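Local coordinates for protein glycoside Hydrolase (Bacteroides uniformis, PDB 5T99) that probably removes galactose units from agarose-derived oligosaccharides as a family 2 glycoside hydrolase, and binds the inhibitor galacto-isofagomine, at residues G186-T191 and L441-P446; V200-T205 and K247-I252; I219-I224 and Y268-E273. All blocks are in the same frame, centred on the assembly; numbering follows the deposited sequence.

How the interactions relate
All three interactions involve the immunoglobulin-like beta-sandwich of this family 2 hydrolase. Interaction 2 (200-205 with 247-252) joins two strands of its three-stranded sheet, and interaction 3 (219-224 with 268-273) the two inner strands of the facing four-stranded sheet; their centres lie about 11 Å apart, and His-221 and Ile-219 of one pack on Ile-203 and Thr-248 of the other. Interaction 1 (186-191 with 441-446) is a surface contact, tying strand 180-194, the neighbour of 198-209, to a loop of the catalytic barrel. Backbone ladders carry interactions 2 and 3, with more buried side chains in interaction 3, whereas a carboxylate and a tyrosine hydroxyl carry interaction 1.

Interaction 1: G186-T191 and L441-P446; sequences GVYVTT and LDPTRP. With EDO (1,2-ethanediol), chain J.
Extended first torsions, chi1 173° in Tyr-188 and -178° in Asp-442, swing both CG atoms away from their backbone N, and the tyrosine hydroxyl and the carboxylate meet between the two backbones. Tyr-188 OH donates to Asp-442 OD1 at 2.7 Å, arriving on the anti side of that oxygen, and the ring stands nearly square to the carboxylate, the planes 82° apart. Thr-444 OG1 donates to Asp-442 OD1 as well, from the syn side at 2.7 Å, so two hydroxyls grip one oxygen. Asp-442 OD2 takes Arg-445 NH1 at 2.7 Å in a salt bridge; the donor comes from above the carboxylate plane, while OD2 lies close to the guanidinium plane. Trp-412 NE1 also bonds OD2. Asp-442 opens a type I turn ending at Arg-445, directly after helix 427-441 of the TIM barrel, and Tyr-188 belongs to an edge strand of the beta-sandwich, which makes this a junction between the two domains. Arg-404 adds a cation-pi contact to the tyrosine ring. Beside the polar cluster the methyls Thr-190 CG2 and Thr-444 CG2 meet at 3.8 Å. A 1,2-ethanediol, probably from the crystallisation liquor, places O1 2.6 Å from Val-189 O.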
loop_
_atom_site.group_PDB
_atom_site.type_symbol
_atom_site.label_atom_id
_atom_site.label_comp_id
_atom_site.label_asym_id
_atom_site.label_seq_id
_atom_site.Cartn_x
_atom_site.Cartn_y
_atom_site.Cartn_z
ATOM N N GLY A 186 0.063 9.246 21.750
ATOM C CA GLY A 186 -0.544 9.787 22.959
ATOM C C GLY A 186 -1.818 10.606 22.819
ATOM O O GLY A 186 -2.308 11.130 23.826
ATOM N N VAL A 187 -2.339 10.738 21.594
ATOM C CA VAL A 187 -3.647 11.366 21.353
ATOM C C VAL A 187 -4.531 10.432 20.526
ATOM O O VAL A 187 -4.095 9.867 19.529
ATOM C CB VAL A 187 -3.516 12.720 20.630
ATOM C CG1 VAL A 187 -4.892 13.308 20.327
ATOM C CG2 VAL A 187 -2.687 13.690 21.457
ATOM N N TYR A 188 -5.780 10.297 20.951
ATOM C CA TYR A 188 -6.741 9.406 20.335
ATOM C C TYR A 188 -8.006 10.227 20.030
ATOM O O TYR A 188 -8.706 10.639 20.948
ATOM C CB TYR A 188 -6.999 8.237 21.306
ATOM C CG TYR A 188 -8.086 7.250 20.947
ATOM C CD1 TYR A 188 -8.431 6.962 19.615
ATOM C CD2 TYR A 188 -8.758 6.554 21.961
ATOM C CE1 TYR A 188 -9.419 6.021 19.321
ATOM C CE2 TYR A 188 -9.737 5.614 21.674
ATOM C CZ TYR A 188 -10.070 5.349 20.359
ATOM O OH TYR A 188 -11.071 4.422 20.112
ATOM N N VAL A 189 -8.268 10.462 18.738
ATOM C CA VAL A 189 -9.334 11.339 18.255
ATOM C C VAL A 189 -10.469 10.509 17.665
ATOM O O VAL A 189 -10.237 9.737 16.728
ATOM C CB VAL A 189 -8.798 12.269 17.143
ATOM C CG1 VAL A 189 -9.891 13.220 16.639
ATOM C CG2 VAL A 189 -7.573 13.039 17.630
ATOM N N THR A 190 -11.683 10.674 18.195
ATOM C CA THR A 190 -12.882 9.995 17.687
ATOM C C THR A 190 -13.975 11.017 17.384
ATOM O O THR A 190 -13.850 12.187 17.762
ATOM C CB THR A 190 -13.396 8.942 18.687
ATOM O OG1 THR A 190 -13.613 9.533 19.991
ATOM C CG2 THR A 190 -12.383 7.784 18.795
ATOM N N THR A 191 -15.022 10.584 16.678
ATOM C CA THR A 191 -16.147 11.452 16.301
ATOM C C THR A 191 -17.482 10.750 16.567
ATOM O O THR A 191 -18.111 10.195 15.648
ATOM C CB THR A 191 -16.069 11.916 14.831
ATOM O OG1 THR A 191 -16.002 10.785 13.960
ATOM C CG2 THR A 191 -14.868 12.785 14.603
ATOM N N LEU A 441 -9.241 -1.714 22.769
ATOM C CA LEU A 441 -8.434 -0.546 22.371
ATOM C C LEU A 441 -9.125 0.436 21.434
ATOM O O LEU A 441 -8.910 1.629 21.544
ATOM C CB LEU A 441 -7.115 -0.989 21.740
ATOM C CG LEU A 441 -6.158 -1.689 22.704
ATOM C CD1 LEU A 441 -5.002 -2.290 21.928
ATOM C CD2 LEU A 441 -5.648 -0.763 23.808
ATOM N N ASP A 442 -9.930 -0.063 20.505
ATOM C CA ASP A 442 -10.669 0.796 19.578
ATOM C C ASP A 442 -12.021 0.159 19.201
ATOM O O ASP A 442 -12.135 -0.522 18.162
ATOM C CB ASP A 442 -9.832 1.113 18.325
ATOM C CG ASP A 442 -10.547 2.050 17.370
ATOM O OD1 ASP A 442 -11.211 2.995 17.867
ATOM O OD2 ASP A 442 -10.462 1.846 16.126
ATOM N N PRO A 443 -13.057 0.391 20.038
ATOM C CA PRO A 443 -14.404 -0.080 19.684
ATOM C C PRO A 443 -15.089 0.705 18.560
ATOM O O PRO A 443 -16.186 0.325 18.180
ATOM C CB PRO A 443 -15.184 0.069 20.989
ATOM C CG PRO A 443 -14.489 1.170 21.705
ATOM C CD PRO A 443 -13.034 1.039 21.362
ATOM N N THR A 444 -14.454 1.759 18.027
ATOM C CA THR A 444 -15.045 2.563 16.933
ATOM C C THR A 444 -14.882 1.947 15.538
ATOM O O THR A 444 -15.327 2.543 14.544
ATOM C CB THR A 444 -14.463 3.999 16.874
ATOM O OG1 THR A 444 -13.146 3.969 16.317
ATOM C CG2 THR A 444 -14.435 4.637 18.259
ATOM N N ARG A 445 -14.219 0.791 15.468
ATOM C CA ARG A 445 -13.975 0.085 14.218
ATOM C C ARG A 445 -14.107 -1.409 14.462
ATOM O O ARG A 445 -13.593 -1.908 15.461
ATOM C CB ARG A 445 -12.564 0.372 13.720
ATOM C CG ARG A 445 -12.320 1.802 13.260
ATOM C CD ARG A 445 -10.889 1.952 12.763
ATOM N NE ARG A 445 -10.532 3.327 12.417
ATOM C CZ ARG A 445 -10.197 4.290 13.276
ATOM N NH1 ARG A 445 -10.167 4.080 14.588
ATOM N NH2 ARG A 445 -9.893 5.500 12.804
ATOM N N PRO A 446 -14.797 -2.129 13.559
ATOM C CA PRO A 446 -14.960 -3.574 13.749
ATOM C C PRO A 446 -13.703 -4.389 13.502
ATOM O O PRO A 446 -12.837 -3.973 12.731
ATOM C CB PRO A 446 -16.024 -3.943 12.715
ATOM C CG PRO A 446 -15.917 -2.888 11.678
ATOM C CD PRO A 446 -15.640 -1.643 12.447
HETATM C C1 EDO J . -11.189 8.630 13.609
HETATM O O1 EDO J . -10.487 8.055 14.741
HETATM C C2 EDO J . -10.845 10.108 13.383
HETATM O O2 EDO J . -10.191 10.342 12.118
#

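Interaction 2: V200-T205 and K247-I252. With EDO (1,2-ethanediol), chain K.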
loop_
_atom_site.group_PDB
_atom_site.type_symbol
_atom_site.label_atom_id
_atom_site.label_comp_id
_atom_site.label_asym_id
_atom_site.label_seq_id
_atom_site.Cartn_x
_atom_site.Cartn_y
_atom_site.Cartn_z
ATOM N N VAL A 200 -19.219 15.997 16.576
ATOM C CA VAL A 200 -18.571 16.125 17.870
ATOM C C VAL A 200 -17.247 15.400 17.759
ATOM O O VAL A 200 -17.215 14.243 17.342
ATOM C CB VAL A 200 -19.421 15.505 18.995
ATOM C CG1 VAL A 200 -18.698 15.586 20.338
ATOM C CG2 VAL A 200 -20.762 16.206 19.080
ATOM N N VAL A 201 -16.164 16.103 18.100
ATOM C CA VAL A 201 -14.811 15.557 18.084
ATOM C C VAL A 201 -14.401 15.309 19.525
ATOM O O VAL A 201 -14.303 16.244 20.308
ATOM C CB VAL A 201 -13.824 16.541 17.444
ATOM C CG1 VAL A 201 -12.400 16.013 17.540
ATOM C CG2 VAL A 201 -14.201 16.817 15.987
ATOM N N GLN A 202 -14.172 14.046 19.863
ATOM C CA GLN A 202 -13.791 13.633 21.200
ATOM C C GLN A 202 -12.303 13.324 21.165
ATOM O O GLN A 202 -11.829 12.671 20.236
ATOM C CB GLN A 202 -14.614 12.397 21.612
ATOM C CG GLN A 202 -14.249 11.781 22.962
ATOM C CD GLN A 202 -15.052 10.529 23.275
ATOM O OE1 GLN A 202 -14.504 9.428 23.411
ATOM N NE2 GLN A 202 -16.343 10.689 23.403
ATOM N N ILE A 203 -11.566 13.800 22.167
ATOM C CA ILE A 203 -10.096 13.711 22.173
ATOM C C ILE A 203 -9.585 13.236 23.524
ATOM O O ILE A 203 -9.854 13.869 24.549
ATOM C CB ILE A 203 -9.437 15.064 21.840
ATOM C CG1 ILE A 203 -9.911 15.575 20.465
ATOM C CG2 ILE A 203 -7.910 14.935 21.871
ATOM C CD1 ILE A 203 -9.576 17.029 20.199
ATOM N N GLU A 204 -8.849 12.124 23.509
ATOM C CA GLU A 204 -8.162 11.618 24.687
ATOM C C GLU A 204 -6.696 12.003 24.618
ATOM O O GLU A 204 -6.018 11.639 23.668
ATOM C CB GLU A 204 -8.268 10.097 24.797
ATOM C CG GLU A 204 -7.740 9.548 26.119
ATOM C CD GLU A 204 -7.508 8.055 26.065
ATOM O OE1 GLU A 204 -8.372 7.313 26.555
ATOM O OE2 GLU A 204 -6.477 7.637 25.510
ATOM N N THR A 205 -6.221 12.714 25.638
ATOM C CA THR A 205 -4.829 13.143 25.719
ATOM C C THR A 205 -4.121 12.338 26.818
ATOM O O THR A 205 -4.637 12.212 27.922
ATOM C CB THR A 205 -4.725 14.654 26.032
ATOM O OG1 THR A 205 -5.606 15.379 25.173
ATOM C CG2 THR A 205 -3.312 15.177 25.834
ATOM N N LYS A 247 -4.338 10.252 31.806
ATOM C CA LYS A 247 -5.193 10.432 30.625
ATOM C C LYS A 247 -6.406 11.276 30.945
ATOM O O LYS A 247 -6.940 11.216 32.047
ATOM C CB LYS A 247 -5.688 9.089 30.090
ATOM C CG LYS A 247 -4.606 8.209 29.484
ATOM C CD LYS A 247 -5.108 6.795 29.283
ATOM C CE LYS A 247 -4.120 5.995 28.476
ATOM N NZ LYS A 247 -4.504 4.558 28.414
ATOM N N THR A 248 -6.861 12.025 29.951
ATOM C CA THR A 248 -8.023 12.875 30.089
ATOM C C THR A 248 -8.784 12.899 28.784
ATOM O O THR A 248 -8.196 12.760 27.718
ATOM C CB THR A 248 -7.628 14.312 30.523
ATOM O OG1 THR A 248 -8.798 15.137 30.612
ATOM C CG2 THR A 248 -6.611 14.932 29.557
ATOM N N LEU A 249 -10.094 13.093 28.900
ATOM C CA LEU A 249 -11.025 13.098 27.785
ATOM C C LEU A 249 -11.850 14.380 27.770
ATOM O O LEU A 249 -12.331 14.834 28.805
ATOM C CB LEU A 249 -11.958 11.897 27.897
ATOM C CG LEU A 249 -11.507 10.634 27.175
ATOM C CD1 LEU A 249 -12.282 9.428 27.690
ATOM C CD2 LEU A 249 -11.696 10.788 25.669
ATOM N N ALA A 250 -12.007 14.949 26.582
ATOM C CA ALA A 250 -12.833 16.131 26.362
ATOM C C ALA A 250 -13.457 16.034 24.974
ATOM O O ALA A 250 -13.035 15.219 24.167
ATOM C CB ALA A 250 -11.975 17.378 26.455
ATOM N N TYR A 251 -14.437 16.880 24.687
ATOM C CA TYR A 251 -15.063 16.920 23.360
ATOM C C TYR A 251 -15.391 18.359 22.984
ATOM O O TYR A 251 -15.522 19.236 23.841
ATOM C CB TYR A 251 -16.338 16.062 23.306
ATOM C CG TYR A 251 -17.454 16.688 24.098
ATOM C CD1 TYR A 251 -18.422 17.482 23.477
ATOM C CD2 TYR A 251 -17.494 16.557 25.484
ATOM C CE1 TYR A 251 -19.424 18.105 24.215
ATOM C CE2 TYR A 251 -18.489 17.166 26.230
ATOM C CZ TYR A 251 -19.449 17.937 25.590
ATOM O OH TYR A 251 -20.417 18.526 26.325
ATOM N N ILE A 252 -15.551 18.578 21.691
ATOM C CA ILE A 252 -15.897 19.888 21.168
ATOM C C ILE A 252 -16.791 19.712 19.947
ATOM O O ILE A 252 -16.607 18.770 19.163
ATOM C CB ILE A 252 -14.630 20.707 20.842
ATOM C CG1 ILE A 252 -14.999 22.134 20.414
ATOM C CG2 ILE A 252 -13.779 20.020 19.778
ATOM C CD1 ILE A 252 -13.826 23.101 20.370
HETATM C C1 EDO K . -7.300 4.416 26.203
HETATM O O1 EDO K . -8.143 4.639 27.343
HETATM C C2 EDO K . -7.696 3.169 25.421
HETATM O O2 EDO K . -6.539 2.392 25.084
#
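Val-201, Ile-203 and Thr-205 pair with Ile-252, Ala-250 and Thr-248 as the hydrogen-bonded positions of an antiparallel ladder, joining strands 198-209 and 245-255 in the three-stranded sheet of the beta-sandwich. Each pair exchanges two backbone bonds, such as Val-201 N to Ile-252 O at 2.9 Å, and the strand directions differ by 162°. At the intervening positions CA-H...O contacts fill in, among them Glu-204 CA to Thr-248 O at 3.2 Å. The face carrying Val-201, Ile-203 and Thr-205 turns to the opposing sheet, where Ile-203 and Thr-205 meet His-221; on it Thr-248 CG2 lies 4.0 Å from Thr-205 CB, and Thr-248 OG1 bonds Asp-236. Apolar contacts on the other face centre on Leu-249, whose CD2 lies 3.6 Å from Glu-204 CB, the two side chains slanting across each other, and also touches Gln-202 CG. Tyr-251 holds its ring between the backbone N and the carbonyl carbon (chi1 71°), bringing CD1 within 3.7 Å of Val-200 CG1. Lys-247 NZ is 4.7 Å from Glu-204 OE2, its charge nearby but not in contact. A 1,2-ethanediol, probably from the crystallisation liquor, donates from O1 to Glu-204 OE1 at 2.8 Å.

Interaction 3: I219-I224 and Y268-E273; sequences IRHSII and YKLKTE
Glu-273 OE1 is approached by several groups at once. A water donates to Glu-273 OE1 at 2.7 Å and accepts a weak bond from Arg-220 NH1, and a weak hydrogen bond links OE1 to Tyr-275 OH. The direct salt bridge from Arg-220 NH1 to Glu-273 OE1 is long, 3.8 Å: OE1 sits off the guanidinium plane, the two planar groups are turned 77° apart, and charge attraction rather than a directed N-H links OE1 to Arg-220. On the opposite face of the sheet His-221 and Thr-272 run side by side. With CG beside its backbone N (chi1 -64°), the His-221 imidazole presents its ND1 edge to Thr-272 OG1 at 2.8 Å, and either atom could be the donor. Ile-219 CG2 sits over one ring face, 3.4 Å above the plane and offset toward the rim, and Leu-270 CD1 packs against His-221 CB at 3.7 Å. Farther along this face Ile-223 CG2 touches Tyr-268 CD1 at 3.8 Å. Tyr-268 OH bonds Asn-258 N. The Ile-224 side chain, on the face of Arg-220, reaches back across the ladder with CD1 near Lys-271 CB. Between these faces the backbones exchange paired bonds at Arg-220 with Glu-273, Ser-222 with Lys-271 and Ile-224 with Lys-269, the Ser-222 N to Lys-271 O bond measuring 2.7 Å. Ile-223 meets Ile-252, and Leu-270 Ile-203, in the sheet-on-sheet packing of a beta-sandwich, here the immunoglobulin-like domain characteristic of family 2 glycoside hydrolases.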
loop_
_atom_site.group_PDB
_atom_site.type_symbol
_atom_site.label_atom_id
_atom_site.label_comp_id
_atom_site.label_asym_id
_atom_site.label_seq_id
_atom_site.Cartn_x
_atom_site.Cartn_y
_atom_site.Cartn_z
ATOM N N ILE A 219 -4.170 21.805 28.734
ATOM C CA ILE A 219 -4.100 21.261 27.388
ATOM C C ILE A 219 -4.922 22.159 26.486
ATOM O O ILE A 219 -6.068 22.447 26.809
ATOM C CB ILE A 219 -4.690 19.836 27.319
ATOM C CG1 ILE A 219 -3.947 18.890 28.273
ATOM C CG2 ILE A 219 -4.638 19.287 25.893
ATOM C CD1 ILE A 219 -4.735 17.650 28.633
ATOM N N ARG A 220 -4.336 22.591 25.367
ATOM C CA ARG A 220 -5.043 23.374 24.365
ATOM C C ARG A 220 -5.043 22.657 23.026
ATOM O O ARG A 220 -4.005 22.564 22.360
ATOM C CB ARG A 220 -4.410 24.746 24.199
ATOM C CG ARG A 220 -5.244 25.683 23.348
ATOM C CD ARG A 220 -4.477 26.938 22.989
ATOM N NE ARG A 220 -4.078 27.672 24.189
ATOM C CZ ARG A 220 -3.168 28.647 24.218
ATOM N NH1 ARG A 220 -2.545 29.040 23.108
ATOM N NH2 ARG A 220 -2.881 29.237 25.374
ATOM N N HIS A 221 -6.229 22.188 22.636
ATOM C CA HIS A 221 -6.457 21.567 21.330
ATOM C C HIS A 221 -6.904 22.600 20.305
ATOM O O HIS A 221 -8.012 23.123 20.419
ATOM C CB HIS A 221 -7.549 20.504 21.427
ATOM C CG HIS A 221 -7.197 19.357 22.310
ATOM N ND1 HIS A 221 -6.082 18.575 22.101
ATOM C CD2 HIS A 221 -7.830 18.837 23.388
ATOM C CE1 HIS A 221 -6.030 17.635 23.027
ATOM N NE2 HIS A 221 -7.082 17.770 23.821
ATOM N N SER A 222 -6.059 22.863 19.309
ATOM C CA SER A 222 -6.428 23.682 18.151
ATOM C C SER A 222 -6.756 22.795 16.938
ATOM O O SER A 222 -5.892 22.048 16.446
ATOM C CB SER A 222 -5.304 24.657 17.801
ATOM O OG SER A 222 -5.067 25.542 18.875
ATOM N N ILE A 223 -8.007 22.884 16.477
ATOM C CA ILE A 223 -8.477 22.146 15.316
ATOM C C ILE A 223 -8.344 23.040 14.109
ATOM O O ILE A 223 -8.963 24.097 14.039
ATOM C CB ILE A 223 -9.920 21.654 15.487
ATOM C CG1 ILE A 223 -9.939 20.592 16.593
ATOM C CG2 ILE A 223 -10.439 21.061 14.181
ATOM C CD1 ILE A 223 -11.314 20.150 17.022
ATOM N N ILE A 224 -7.535 22.594 13.153
ATOM C CA ILE A 224 -7.090 23.431 12.047
ATOM C C ILE A 224 -7.635 22.845 10.751
ATOM O O ILE A 224 -7.537 21.633 10.507
ATOM C CB ILE A 224 -5.554 23.499 12.011
ATOM C CG1 ILE A 224 -5.013 24.107 13.317
ATOM C CG2 ILE A 224 -5.065 24.273 10.791
ATOM C CD1 ILE A 224 -3.518 23.897 13.495
ATOM N N TYR A 268 -8.676 17.326 8.661
ATOM C CA TYR A 268 -8.397 18.367 9.641
ATOM C C TYR A 268 -7.053 18.040 10.249
ATOM O O TYR A 268 -6.573 16.922 10.129
ATOM C CB TYR A 268 -9.475 18.391 10.738
ATOM C CG TYR A 268 -10.788 19.015 10.332
ATOM C CD1 TYR A 268 -11.018 20.375 10.504
ATOM C CD2 TYR A 268 -11.797 18.251 9.771
ATOM C CE1 TYR A 268 -12.228 20.961 10.137
ATOM C CE2 TYR A 268 -13.016 18.818 9.391
ATOM C CZ TYR A 268 -13.235 20.174 9.585
ATOM O OH TYR A 268 -14.435 20.735 9.223
ATOM N N LYS A 269 -6.463 19.032 10.901
ATOM C CA LYS A 269 -5.232 18.879 11.673
ATOM C C LYS A 269 -5.467 19.333 13.125
ATOM O O LYS A 269 -5.959 20.442 13.361
ATOM C CB LYS A 269 -4.117 19.697 11.030
ATOM C CG LYS A 269 -2.755 19.593 11.711
ATOM C CD LYS A 269 -1.684 20.397 10.973
ATOM C CE LYS A 269 -1.224 19.689 9.699
ATOM N NZ LYS A 269 -0.220 20.500 8.940
ATOM N N LEU A 270 -5.116 18.468 14.079
ATOM C CA LEU A 270 -5.205 18.769 15.509
ATOM C C LEU A 270 -3.832 19.142 16.040
ATOM O O LEU A 270 -2.920 18.321 15.990
ATOM C CB LEU A 270 -5.716 17.550 16.287
ATOM C CG LEU A 270 -5.635 17.606 17.817
ATOM C CD1 LEU A 270 -6.525 18.727 18.352
ATOM C CD2 LEU A 270 -6.002 16.265 18.431
ATOM N N LYS A 271 -3.699 20.355 16.572
ATOM C CA LYS A 271 -2.495 20.772 17.290
ATOM C C LYS A 271 -2.814 20.735 18.772
ATOM O O LYS A 271 -3.715 21.438 19.230
ATOM C CB LYS A 271 -2.112 22.180 16.852
ATOM C CG LYS A 271 -0.902 22.845 17.529
ATOM C CD LYS A 271 -0.986 24.368 17.330
ATOM C CE LYS A 271 0.336 25.000 16.948
ATOM N NZ LYS A 271 0.142 26.358 16.349
ATOM N N THR A 272 -2.093 19.911 19.518
ATOM C CA THR A 272 -2.289 19.784 20.963
ATOM C C THR A 272 -1.063 20.353 21.688
ATOM O O THR A 272 0.062 19.888 21.474
ATOM C CB THR A 272 -2.534 18.306 21.377
ATOM O OG1 THR A 272 -3.735 17.830 20.761
ATOM C CG2 THR A 272 -2.667 18.159 22.894
ATOM N N GLU A 273 -1.298 21.345 22.544
ATOM C CA GLU A 273 -0.245 22.034 23.294
ATOM C C GLU A 273 -0.435 21.722 24.770
ATOM O O GLU A 273 -1.564 21.764 25.271
ATOM C CB GLU A 273 -0.309 23.545 23.033
ATOM C CG GLU A 273 0.225 23.921 21.650
ATOM C CD GLU A 273 -0.160 25.318 21.171
ATOM O OE1 GLU A 273 -1.194 25.869 21.600
ATOM O OE2 GLU A 273 0.567 25.866 20.317
HETATM O O HOH W 1 -1.549 28.188 20.285
#